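Local coordinates for protein DNA polymerase III subunit beta (PDB 4TRT) that probably encircles DNA as a ring-shaped head-to-tail homodimer, tethering DNA polymerases and other proteins to the template and so making synthesis processive, at residues E132-A136 / R178-A182; V140-A144 / V167-D171; Q150-G155 / L231-P236; R154-H160 / K187-A193. All blocks are in the same frame, centred on the assembly; numbering follows the deposited sequence.

Contact 1. Residues E132-A136 / R178-A182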
loop_
_atom_site.group_PDB
_atom_site.type_symbol
_atom_site.label_atom_id
_atom_site.label_comp_id
_atom_site.label_asym_id
_atom_site.label_seq_id
_atom_site.Cartn_x
_atom_site.Cartn_y
_atom_site.Cartn_z
ATOM N N GLU A 132 22.282 -9.037 14.369
ATOM C CA GLU A 132 22.842 -10.182 13.664
ATOM C C GLU A 132 21.795 -11.283 13.607
ATOM O O GLU A 132 21.559 -11.881 12.557
ATOM C CB GLU A 132 24.099 -10.703 14.364
ATOM C CG GLU A 132 25.308 -9.771 14.312
ATOM C CD GLU A 132 26.050 -9.803 12.988
ATOM O OE1 GLU A 132 25.643 -10.550 12.067
ATOM O OE2 GLU A 132 27.047 -9.063 12.868
ATOM N N LEU A 133 21.158 -11.542 14.742
ATOM C CA LEU A 133 20.150 -12.598 14.823
ATOM C C LEU A 133 18.954 -12.305 13.914
ATOM O O LEU A 133 18.465 -13.192 13.232
ATOM C CB LEU A 133 19.693 -12.780 16.268
ATOM C CG LEU A 133 18.638 -13.862 16.488
ATOM C CD1 LEU A 133 19.212 -15.223 16.108
ATOM C CD2 LEU A 133 18.201 -13.866 17.951
ATOM N N SER A 134 18.490 -11.061 13.909
ATOM C CA SER A 134 17.373 -10.653 13.067
ATOM C C SER A 134 17.656 -10.814 11.576
ATOM O O SER A 134 16.826 -11.330 10.835
ATOM C CB SER A 134 17.005 -9.199 13.352
ATOM O OG SER A 134 15.851 -8.833 12.607
ATOM N N ARG A 135 18.821 -10.361 11.128
ATOM C CA ARG A 135 19.173 -10.495 9.707
ATOM C C ARG A 135 19.360 -11.984 9.336
ATOM O O ARG A 135 18.958 -12.392 8.261
ATOM C CB ARG A 135 20.362 -9.585 9.325
ATOM C CG ARG A 135 19.928 -8.209 8.796
ATOM C CD ARG A 135 21.064 -7.225 8.554
ATOM N NE ARG A 135 21.300 -6.379 9.729
ATOM C CZ ARG A 135 22.181 -6.609 10.709
ATOM N NH1 ARG A 135 22.967 -7.675 10.692
ATOM N NH2 ARG A 135 22.280 -5.749 11.721
ATOM N N ALA A 136 19.885 -12.805 10.250
ATOM C CA ALA A 136 19.968 -14.249 10.020
ATOM C C ALA A 136 18.575 -14.862 9.887
ATOM O O ALA A 136 18.301 -15.577 8.924
ATOM C CB ALA A 136 20.768 -14.945 11.112
ATOM N N ARG A 178 22.031 -19.422 7.541
ATOM C CA ARG A 178 22.900 -18.280 7.753
ATOM C C ARG A 178 23.688 -18.434 9.050
ATOM O O ARG A 178 23.101 -18.666 10.109
ATOM C CB ARG A 178 22.118 -16.972 7.761
ATOM C CG ARG A 178 23.045 -15.756 7.757
ATOM C CD ARG A 178 22.555 -14.642 6.855
ATOM N NE ARG A 178 23.604 -13.652 6.626
ATOM C CZ ARG A 178 23.479 -12.588 5.841
ATOM N NH1 ARG A 178 22.354 -12.362 5.178
ATOM N NH2 ARG A 178 24.502 -11.754 5.703
ATOM N N ASP A 179 25.008 -18.335 8.934
ATOM C CA ASP A 179 25.947 -18.319 10.064
ATOM C C ASP A 179 26.150 -16.882 10.481
ATOM O O ASP A 179 26.199 -15.995 9.628
ATOM C CB ASP A 179 27.307 -18.910 9.654
ATOM C CG ASP A 179 27.263 -20.416 9.473
ATOM O OD1 ASP A 179 26.711 -21.112 10.351
ATOM O OD2 ASP A 179 27.752 -20.922 8.444
ATOM N N PHE A 180 26.266 -16.651 11.787
ATOM C CA PHE A 180 26.483 -15.310 12.312
ATOM C C PHE A 180 27.284 -15.337 13.633
ATOM O O PHE A 180 27.297 -16.355 14.321
ATOM C CB PHE A 180 25.128 -14.605 12.479
ATOM C CG PHE A 180 24.187 -15.290 13.437
ATOM C CD1 PHE A 180 23.422 -16.369 13.033
ATOM C CD2 PHE A 180 24.051 -14.833 14.746
ATOM C CE1 PHE A 180 22.552 -17.000 13.914
ATOM C CE2 PHE A 180 23.180 -15.457 15.636
ATOM C CZ PHE A 180 22.428 -16.539 15.218
ATOM N N PRO A 181 27.971 -14.226 13.984
ATOM C CA PRO A 181 28.728 -14.171 15.248
ATOM C C PRO A 181 27.865 -14.387 16.494
ATOM O O PRO A 181 26.741 -13.883 16.574
ATOM C CB PRO A 181 29.314 -12.751 15.258
ATOM C CG PRO A 181 29.276 -12.294 13.840
ATOM C CD PRO A 181 28.110 -12.982 13.205
ATOM N N ALA A 182 28.397 -15.123 17.462
ATOM C CA ALA A 182 27.668 -15.399 18.693
ATOM C C ALA A 182 28.609 -15.380 19.901
ATOM O O ALA A 182 29.788 -15.731 19.797
ATOM C CB ALA A 182 26.950 -16.737 18.587
#

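Contact 2. Residues V140-A144 / V167-D171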
loop_
_atom_site.group_PDB
_atom_site.type_symbol
_atom_site.label_atom_id
_atom_site.label_comp_id
_atom_site.label_asym_id
_atom_site.label_seq_id
_atom_site.Cartn_x
_atom_site.Cartn_y
_atom_site.Cartn_z
ATOM N N VAL A 140 16.666 -16.748 6.318
ATOM C CA VAL A 140 16.281 -18.179 6.202
ATOM C C VAL A 140 14.803 -18.487 6.358
ATOM O O VAL A 140 14.372 -19.560 5.967
ATOM C CB VAL A 140 17.090 -19.070 7.157
ATOM C CG1 VAL A 140 18.581 -18.772 6.981
ATOM C CG2 VAL A 140 16.605 -18.906 8.608
ATOM N N ARG A 141 14.027 -17.524 6.853
ATOM C CA ARG A 141 12.625 -17.727 7.250
ATOM C C ARG A 141 11.731 -18.285 6.136
ATOM O O ARG A 141 10.873 -19.127 6.389
ATOM C CB ARG A 141 12.064 -16.376 7.760
ATOM C CG ARG A 141 10.566 -16.150 7.614
ATOM C CD ARG A 141 9.872 -16.945 8.678
ATOM N NE ARG A 141 8.412 -16.852 8.683
ATOM C CZ ARG A 141 7.592 -17.768 8.179
ATOM N NH1 ARG A 141 8.055 -18.834 7.526
ATOM N NH2 ARG A 141 6.288 -17.598 8.321
ATOM N N TYR A 142 11.912 -17.806 4.908
ATOM C CA TYR A 142 11.118 -18.277 3.766
ATOM C C TYR A 142 11.113 -19.809 3.574
ATOM O O TYR A 142 10.184 -20.359 2.995
ATOM C CB TYR A 142 11.618 -17.619 2.470
ATOM C CG TYR A 142 12.976 -18.137 2.014
ATOM C CD1 TYR A 142 13.074 -19.290 1.252
ATOM C CD2 TYR A 142 14.160 -17.479 2.358
ATOM C CE1 TYR A 142 14.296 -19.781 0.843
ATOM C CE2 TYR A 142 15.397 -17.969 1.958
ATOM C CZ TYR A 142 15.456 -19.116 1.193
ATOM O OH TYR A 142 16.648 -19.618 0.747
ATOM N N ALA A 143 12.160 -20.500 4.023
ATOM C CA ALA A 143 12.295 -21.939 3.759
ATOM C C ALA A 143 11.439 -22.819 4.669
ATOM O O ALA A 143 11.231 -24.003 4.369
ATOM C CB ALA A 143 13.764 -22.366 3.865
ATOM N N ALA A 144 10.986 -22.268 5.792
ATOM C CA ALA A 144 10.141 -23.011 6.731
ATOM C C ALA A 144 8.725 -23.073 6.172
ATOM O O ALA A 144 8.255 -22.111 5.574
ATOM C CB ALA A 144 10.134 -22.349 8.102
ATOM N N VAL A 167 21.426 -20.287 11.937
ATOM C CA VAL A 167 19.999 -20.592 11.808
ATOM C C VAL A 167 19.759 -21.338 10.515
ATOM O O VAL A 167 20.422 -21.080 9.515
ATOM C CB VAL A 167 19.076 -19.353 11.861
ATOM C CG1 VAL A 167 18.975 -18.827 13.290
ATOM C CG2 VAL A 167 19.539 -18.289 10.873
ATOM N N VAL A 168 18.808 -22.269 10.557
ATOM C CA VAL A 168 18.514 -23.138 9.427
ATOM C C VAL A 168 17.003 -23.327 9.309
ATOM O O VAL A 168 16.313 -23.554 10.315
ATOM C CB VAL A 168 19.172 -24.529 9.596
ATOM C CG1 VAL A 168 19.061 -25.360 8.314
ATOM C CG2 VAL A 168 20.627 -24.405 10.020
ATOM N N ALA A 169 16.498 -23.239 8.078
ATOM C CA ALA A 169 15.125 -23.606 7.779
ATOM C C ALA A 169 15.088 -24.510 6.553
ATOM O O ALA A 169 15.989 -24.460 5.697
ATOM C CB ALA A 169 14.312 -22.351 7.545
ATOM N N SER A 170 14.040 -25.334 6.472
ATOM C CA SER A 170 13.906 -26.286 5.403
ATOM C C SER A 170 12.494 -26.854 5.328
ATOM O O SER A 170 11.746 -26.835 6.303
ATOM C CB SER A 170 14.908 -27.436 5.601
ATOM O OG SER A 170 14.827 -28.377 4.554
ATOM N N ASP A 171 12.148 -27.352 4.148
ATOM C CA ASP A 171 10.951 -28.188 3.963
ATOM C C ASP A 171 11.331 -29.640 3.643
ATOM O O ASP A 171 10.511 -30.382 3.141
ATOM C CB ASP A 171 10.084 -27.621 2.836
ATOM C CG ASP A 171 10.821 -27.539 1.487
ATOM O OD1 ASP A 171 11.848 -28.219 1.269
ATOM O OD2 ASP A 171 10.368 -26.758 0.638
HETATM O O HOH W 1 9.519 -24.496 1.969
#

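Contact 3. Residues Q150-G155 / L231-P236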
loop_
_atom_site.group_PDB
_atom_site.type_symbol
_atom_site.label_atom_id
_atom_site.label_comp_id
_atom_site.label_asym_id
_atom_site.label_seq_id
_atom_site.Cartn_x
_atom_site.Cartn_y
_atom_site.Cartn_z
ATOM N N GLN A 150 6.530 -33.103 8.693
ATOM C CA GLN A 150 7.340 -33.130 9.913
ATOM C C GLN A 150 7.199 -31.806 10.617
ATOM O O GLN A 150 7.616 -30.763 10.087
ATOM C CB GLN A 150 8.813 -33.381 9.586
ATOM C CG GLN A 150 9.086 -34.800 9.121
ATOM C CD GLN A 150 10.561 -35.083 8.960
ATOM O OE1 GLN A 150 11.038 -35.260 7.846
ATOM N NE2 GLN A 150 11.293 -35.108 10.065
ATOM N N ALA A 151 6.645 -31.840 11.822
ATOM C CA ALA A 151 6.406 -30.613 12.595
ATOM C C ALA A 151 7.672 -29.771 12.763
ATOM O O ALA A 151 7.620 -28.541 12.693
ATOM C CB ALA A 151 5.785 -30.943 13.949
ATOM N N VAL A 152 8.816 -30.420 12.968
ATOM C CA VAL A 152 10.073 -29.673 13.137
ATOM C C VAL A 152 10.365 -28.706 11.991
ATOM O O VAL A 152 10.973 -27.646 12.228
ATOM C CB VAL A 152 11.306 -30.586 13.365
ATOM C CG1 VAL A 152 11.201 -31.300 14.704
ATOM C CG2 VAL A 152 11.446 -31.605 12.247
ATOM N N PHE A 153 9.937 -29.042 10.764
ATOM C CA PHE A 153 10.215 -28.169 9.600
ATOM C C PHE A 153 9.341 -26.920 9.561
ATOM O O PHE A 153 9.541 -26.025 8.727
ATOM C CB PHE A 153 10.071 -28.932 8.274
ATOM C CG PHE A 153 11.235 -29.837 7.942
ATOM C CD1 PHE A 153 12.553 -29.469 8.219
ATOM C CD2 PHE A 153 11.015 -31.033 7.277
ATOM C CE1 PHE A 153 13.607 -30.298 7.880
ATOM C CE2 PHE A 153 12.076 -31.864 6.937
ATOM C CZ PHE A 153 13.373 -31.492 7.235
ATOM N N ARG A 154 8.403 -26.837 10.489
ATOM C CA ARG A 154 7.573 -25.659 10.642
ATOM C C ARG A 154 8.296 -24.587 11.454
ATOM O O ARG A 154 7.805 -23.475 11.580
ATOM C CB ARG A 154 6.206 -26.032 11.268
ATOM C CG ARG A 154 5.530 -27.219 10.579
ATOM C CD ARG A 154 4.240 -27.677 11.241
ATOM N NE ARG A 154 3.899 -29.020 10.765
ATOM C CZ ARG A 154 3.182 -29.914 11.441
ATOM N NH1 ARG A 154 2.690 -29.620 12.643
ATOM N NH2 ARG A 154 2.971 -31.122 10.917
ATOM N N GLY A 155 9.480 -24.903 11.972
ATOM C CA GLY A 155 10.257 -23.943 12.752
ATOM C C GLY A 155 11.643 -23.671 12.199
ATOM O O GLY A 155 12.055 -24.254 11.191
ATOM N N LEU A 231 9.563 -25.594 19.633
ATOM C CA LEU A 231 9.112 -26.904 19.140
ATOM C C LEU A 231 9.981 -28.013 19.714
ATOM O O LEU A 231 11.189 -27.834 19.902
ATOM C CB LEU A 231 9.141 -26.956 17.615
ATOM C CG LEU A 231 8.297 -25.902 16.885
ATOM C CD1 LEU A 231 8.302 -26.184 15.379
ATOM C CD2 LEU A 231 6.863 -25.830 17.387
ATOM N N ASP A 232 9.346 -29.146 19.997
ATOM C CA ASP A 232 10.033 -30.332 20.474
ATOM C C ASP A 232 10.625 -31.118 19.316
ATOM O O ASP A 232 10.274 -30.911 18.160
ATOM C CB ASP A 232 9.064 -31.237 21.238
ATOM C CG ASP A 232 8.902 -30.822 22.680
ATOM O OD1 ASP A 232 9.815 -31.119 23.481
ATOM O OD2 ASP A 232 7.859 -30.225 23.017
ATOM N N GLY A 233 11.514 -32.038 19.645
ATOM C CA GLY A 233 12.117 -32.911 18.645
ATOM C C GLY A 233 13.470 -32.398 18.215
ATOM O O GLY A 233 13.867 -31.294 18.563
ATOM N N ASP A 234 14.179 -33.212 17.449
ATOM C CA ASP A 234 15.436 -32.811 16.859
ATOM C C ASP A 234 15.171 -32.404 15.413
ATOM O O ASP A 234 14.521 -33.115 14.645
ATOM C CB ASP A 234 16.449 -33.970 16.888
ATOM C CG ASP A 234 16.934 -34.314 18.298
ATOM O OD1 ASP A 234 16.903 -33.445 19.193
ATOM O OD2 ASP A 234 17.381 -35.464 18.506
ATOM N N PHE A 235 15.694 -31.257 15.035
ATOM C CA PHE A 235 15.712 -30.880 13.631
ATOM C C PHE A 235 16.436 -31.944 12.792
ATOM O O PHE A 235 17.459 -32.482 13.223
ATOM C CB PHE A 235 16.402 -29.537 13.482
ATOM C CG PHE A 235 15.981 -28.777 12.264
ATOM C CD1 PHE A 235 14.763 -28.110 12.236
ATOM C CD2 PHE A 235 16.799 -28.726 11.158
ATOM C CE1 PHE A 235 14.384 -27.401 11.113
ATOM C CE2 PHE A 235 16.413 -28.040 10.031
ATOM C CZ PHE A 235 15.202 -27.374 10.009
ATOM N N PRO A 236 15.910 -32.264 11.594
ATOM C CA PRO A 236 16.532 -33.346 10.827
ATOM C C PRO A 236 17.930 -33.010 10.304
ATOM O O PRO A 236 18.339 -31.846 10.314
ATOM C CB PRO A 236 15.555 -33.556 9.660
ATOM C CG PRO A 236 14.259 -32.952 10.125
ATOM C CD PRO A 236 14.691 -31.767 10.927
#

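Contact 4. Residues R154-H160 / K187-A193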
loop_
_atom_site.group_PDB
_atom_site.type_symbol
_atom_site.label_atom_id
_atom_site.label_comp_id
_atom_site.label_asym_id
_atom_site.label_seq_id
_atom_site.Cartn_x
_atom_site.Cartn_y
_atom_site.Cartn_z
ATOM N N ARG A 154 8.403 -26.837 10.489
ATOM C CA ARG A 154 7.573 -25.659 10.642
ATOM C C ARG A 154 8.296 -24.587 11.454
ATOM O O ARG A 154 7.805 -23.475 11.580
ATOM C CB ARG A 154 6.206 -26.032 11.268
ATOM C CG ARG A 154 5.530 -27.219 10.579
ATOM C CD ARG A 154 4.240 -27.677 11.241
ATOM N NE ARG A 154 3.899 -29.020 10.765
ATOM C CZ ARG A 154 3.182 -29.914 11.441
ATOM N NH1 ARG A 154 2.690 -29.620 12.643
ATOM N NH2 ARG A 154 2.971 -31.122 10.917
ATOM N N GLY A 155 9.480 -24.903 11.972
ATOM C CA GLY A 155 10.257 -23.943 12.752
ATOM C C GLY A 155 11.643 -23.671 12.199
ATOM O O GLY A 155 12.055 -24.254 11.191
ATOM N N ILE A 156 12.342 -22.742 12.839
ATOM C CA ILE A 156 13.693 -22.394 12.446
ATOM C C ILE A 156 14.650 -22.938 13.520
ATOM O O ILE A 156 14.486 -22.650 14.718
ATOM C CB ILE A 156 13.885 -20.863 12.303
ATOM C CG1 ILE A 156 13.206 -20.297 11.049
ATOM C CG2 ILE A 156 15.373 -20.547 12.178
ATOM C CD1 ILE A 156 11.727 -20.504 10.953
ATOM N N LYS A 157 15.648 -23.715 13.101
ATOM C CA LYS A 157 16.623 -24.247 14.040
ATOM C C LYS A 157 17.671 -23.182 14.342
ATOM O O LYS A 157 18.129 -22.508 13.441
ATOM C CB LYS A 157 17.335 -25.479 13.485
ATOM C CG LYS A 157 18.134 -26.252 14.542
ATOM C CD LYS A 157 19.122 -27.198 13.893
ATOM C CE LYS A 157 19.793 -28.163 14.867
ATOM N NZ LYS A 157 20.903 -28.866 14.172
ATOM N N LEU A 158 18.029 -23.046 15.617
ATOM C CA LEU A 158 19.194 -22.265 16.021
ATOM C C LEU A 158 20.243 -23.219 16.594
ATOM O O LEU A 158 19.940 -24.006 17.491
ATOM C CB LEU A 158 18.791 -21.223 17.065
ATOM C CG LEU A 158 19.954 -20.383 17.621
ATOM C CD1 LEU A 158 20.505 -19.496 16.515
ATOM C CD2 LEU A 158 19.524 -19.523 18.797
ATOM N N GLU A 159 21.460 -23.158 16.061
ATOM C CA GLU A 159 22.593 -23.965 16.516
ATOM C C GLU A 159 23.668 -23.059 17.077
ATOM O O GLU A 159 23.947 -22.007 16.489
ATOM C CB GLU A 159 23.257 -24.676 15.337
ATOM C CG GLU A 159 22.465 -25.757 14.658
ATOM C CD GLU A 159 23.171 -26.308 13.430
ATOM O OE1 GLU A 159 24.348 -25.985 13.190
ATOM O OE2 GLU A 159 22.541 -27.080 12.686
ATOM N N HIS A 160 24.299 -23.472 18.174
ATOM C CA HIS A 160 25.480 -22.774 18.698
ATOM C C HIS A 160 26.750 -23.543 18.426
ATOM O O HIS A 160 26.781 -24.770 18.551
ATOM C CB HIS A 160 25.329 -22.495 20.183
ATOM C CG HIS A 160 24.423 -21.330 20.480
ATOM N ND1 HIS A 160 23.093 -21.464 20.646
ATOM C CD2 HIS A 160 24.705 -19.976 20.617
ATOM C CE1 HIS A 160 22.557 -20.255 20.891
ATOM N NE2 HIS A 160 23.547 -19.348 20.873
ATOM N N LYS A 187 22.180 -23.920 23.918
ATOM C CA LYS A 187 21.603 -25.151 23.387
ATOM C C LYS A 187 20.823 -24.926 22.096
ATOM O O LYS A 187 20.343 -23.825 21.820
ATOM C CB LYS A 187 20.749 -25.877 24.428
ATOM C CG LYS A 187 19.469 -25.182 24.840
ATOM C CD LYS A 187 18.635 -26.084 25.733
ATOM C CE LYS A 187 17.272 -25.484 26.005
ATOM N NZ LYS A 187 16.516 -26.353 26.948
ATOM N N ASN A 188 20.697 -25.994 21.320
ATOM C CA ASN A 188 19.952 -25.943 20.086
ATOM C C ASN A 188 18.467 -25.791 20.370
ATOM O O ASN A 188 17.934 -26.429 21.285
ATOM C CB ASN A 188 20.212 -27.170 19.220
ATOM C CG ASN A 188 21.626 -27.210 18.676
ATOM O OD1 ASN A 188 22.477 -26.377 19.029
ATOM N ND2 ASN A 188 21.894 -28.192 17.836
ATOM N N LEU A 189 17.835 -24.923 19.588
ATOM C CA LEU A 189 16.431 -24.537 19.743
ATOM C C LEU A 189 15.754 -24.628 18.379
ATOM O O LEU A 189 16.408 -24.446 17.363
ATOM C CB LEU A 189 16.333 -23.081 20.215
ATOM C CG LEU A 189 17.024 -22.692 21.528
ATOM C CD1 LEU A 189 17.059 -21.184 21.678
ATOM C CD2 LEU A 189 16.340 -23.327 22.723
ATOM N N ILE A 190 14.458 -24.920 18.370
ATOM C CA ILE A 190 13.640 -24.808 17.173
ATOM C C ILE A 190 12.504 -23.846 17.490
ATOM O O ILE A 190 11.676 -24.123 18.360
ATOM C CB ILE A 190 13.055 -26.153 16.707
ATOM C CG1 ILE A 190 14.183 -27.185 16.502
ATOM C CG2 ILE A 190 12.242 -25.934 15.430
ATOM C CD1 ILE A 190 13.697 -28.604 16.292
ATOM N N ILE A 191 12.485 -22.712 16.786
ATOM C CA ILE A 191 11.542 -21.624 17.037
ATOM C C ILE A 191 10.421 -21.643 15.983
ATOM O O ILE A 191 10.708 -21.650 14.803
ATOM C CB ILE A 191 12.256 -20.248 16.957
ATOM C CG1 ILE A 191 13.513 -20.222 17.826
ATOM C CG2 ILE A 191 11.306 -19.106 17.315
ATOM C CD1 ILE A 191 13.237 -20.331 19.299
ATOM N N PRO A 192 9.140 -21.630 16.404
ATOM C CA PRO A 192 8.059 -21.614 15.411
ATOM C C PRO A 192 8.211 -20.437 14.446
ATOM O O PRO A 192 8.578 -19.339 14.882
ATOM C CB PRO A 192 6.798 -21.485 16.267
ATOM C CG PRO A 192 7.181 -22.023 17.597
ATOM C CD PRO A 192 8.619 -21.647 17.780
ATOM N N ALA A 193 8.008 -20.674 13.150
ATOM C CA ALA A 193 8.264 -19.643 12.123
ATOM C C ALA A 193 7.488 -18.348 12.365
ATOM O O ALA A 193 8.037 -17.252 12.190
ATOM C CB ALA A 193 7.947 -20.160 10.725
#

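Contact 1. Residues E132-A136 / R178-A182
Glu-132 opens the helical side of this helix-on-strand contact, its CA-to-CB bond directed toward the strand. Its OE1 comes within 3.6 Å of Pro-181 CD and 4.1 Å of Phe-180 CB, distances of packing and not of a polar bond, while its backbone N is held by Asp-129 OD2. Leu-133 leaves the helix sideways, yet its CD1 reaches Phe-180 CZ at 3.6 Å. Arg-135 takes a minor part, its O 4.5 Å from Arg-178 CD, and its guanidinium turns to a salt bridge with Asp-205. Ala-136, one helical turn after Glu-132 and hydrogen-bonded to it (Ala-136 N to Glu-132 O, 3.0 Å), again faces the strand: its CB lies 3.6 Å from Phe-180 CD1 and 4.1 Å from Arg-178 CG. The Phe-180 ring thus meets positions i, i+1 and i+4 of the helix, and it gives the largest buried area of any residue here, 76 of 319 Å². Only the aliphatic part of Arg-178 packs on Ala-136; its polar end bonds Ser-139 and the carbonyl of Gly-351. The axes of helix 132-136 and strand 178-181 run nearly antiparallel (176°), 8.6 Å apart at closest approach; this part of helix 130-140 packs on the sheet of the central clamp domain, with Phe-180 and Ala-136 also touching Val-167 on the adjoining strand 164-170.

Contact 2. Residues V140-A144 / V167-D171
This is a buried, mainly apolar contact in which the chain leaving helix 130-140 is laid over the end of strand 164-170. The fit depends on small residues. Ala-169, directed toward the turn and covered over 70 Å², meets three partners with its CB: Val-140 O at 3.2 Å, Ala-143 CB at 3.7 Å and Ala-144 CB at 4.2 Å. One strand repeat earlier, Val-167 CG2 touches Val-140 CG2 at 3.8 Å. The alternation is that of a strand with one face covered: Val-167 and Ala-169 point toward the turn, Val-168 and Ser-170 away. In the helix-on-sheet layering of the clamp domain, the covered face is the one that carries the helices, and Val-140 also touches Ile-156 and Ala-176 on the strands flanking 164-170. Two i+3 bonds, Ala-143 N to Val-140 O (3.1 Å) and Ala-144 N to Arg-141 O (3.2 Å), keep the departing backbone tightly turned. The backbones approach without bonding directly, since Ala-143 O lies 3.5 Å from Asp-171 N at a poor angle. A water donates instead to Ala-143 O (3.0 Å) and to Asp-171 OD2 (2.8 Å), while Asp-171 OD1 accepts from the backbone of Tyr-173 and Arg-174 in the hairpin turn.

Contact 3. Residues Q150-G155 / L231-P236
Val-152 buries 86 Å², more than any other residue in this contact. Its CG2 sits 3.5 Å from Pro-236 CD, its CG1 3.6 Å from Asp-232 O and 3.8 Å from Asp-234 O, filling the bend of the 231-236 loop. Gly-233 completes that bend with phi/psi of 98/171, where a side chain would jam against the preceding carbonyl. The segments meet where the 3-10 turn 151-154, leading into strand 155-161, packs on the connection from the central domain's strand 224-229 to strand 248-253 of the C-terminal domain. As in other bacterial beta clamps, partner peptides probably bind near Phe-153 and Pro-236. Phe-153 CZ lies 3.4 Å from Pro-236 CG (62 Å² buried on Pro-236). Beside it an edge-to-face pair forms: the edge of Phe-153 is directed at the face of Phe-235, centroids 5.5 Å apart and planes at 85°. Leu-231 (63 Å²) closes the other end, its CD1 3.6 Å from Ala-151 O and 3.8 Å from Gly-155 N, where a CB on Gly-155 would clash with it.

Contact 4. Residues R154-H160 / K187-A193
Four backbone hydrogen bonds join strand 155-160 to strand 189-192, and a fifth, Ala-193 N to Arg-154 O (3.2 Å), carries the pairing past their ends, into the start of helix 193-202. Ile-156 and Ile-191 form one antiparallel hydrogen-bonded pair (Ile-156 N to Ile-191 O 2.8 Å, Ile-191 N to Ile-156 O 2.9 Å). Leu-158 and Leu-189 form the next (Leu-158 N to Leu-189 O 2.8 Å, Leu-189 N to Leu-158 O 3.1 Å). Between them Lys-157 and Ile-190 are a non-hydrogen-bonded pair, with Lys-157 CA 3.3 Å from Leu-189 O. Lys-157 NZ makes a salt bridge to Glu-159 OE2 (2.8 Å), an oxygen shared with Tyr-238 OH, while Glu-159 OE1 is hydrogen-bonded to His-161 NE2. Ile-156, Leu-158, Leu-189 and Ile-191 lie on one face, with Leu-158 CD2 4.1 Å from Leu-189 CD1 and Val-196 and Phe-210 beyond; Lys-157 and Ile-190 lie on the other, against Phe-235. At Gly-155 a CB would clash with Ile-190 CG2 (2.7 Å). Within this chain strand 189-192 edges the sheet, Ile-190 bonding the backbone of Leu-231 beyond it; the side chains make one face an apolar interior and put the charged pair on the other.

Contacts 1, 2 and 4 share one antiparallel sheet, in which strands 189-192, 155-161, 164-170 and 175-181 follow in order. Lys-157 N to Val-168 O (2.9 Å) ties contact 4 to contact 2, and Val-167 N to Arg-178 O (3.0 Å) ties contact 2 to contact 1. Contact 3 continues contact 4, sharing Arg-154 and Gly-155, with centres about 8 Å apart and Leu-231 N 2.9 Å from Ile-190 O. Contacts 1 and 3 stand apart, nearest atoms about 11 Å. Phe-153 CB packs 3.3 Å from Ser-170 O, joining contacts 2 and 3 near Pro-236, where partner peptides probably bind between central and C-terminal domains, by analogy with other bacterial beta clamps.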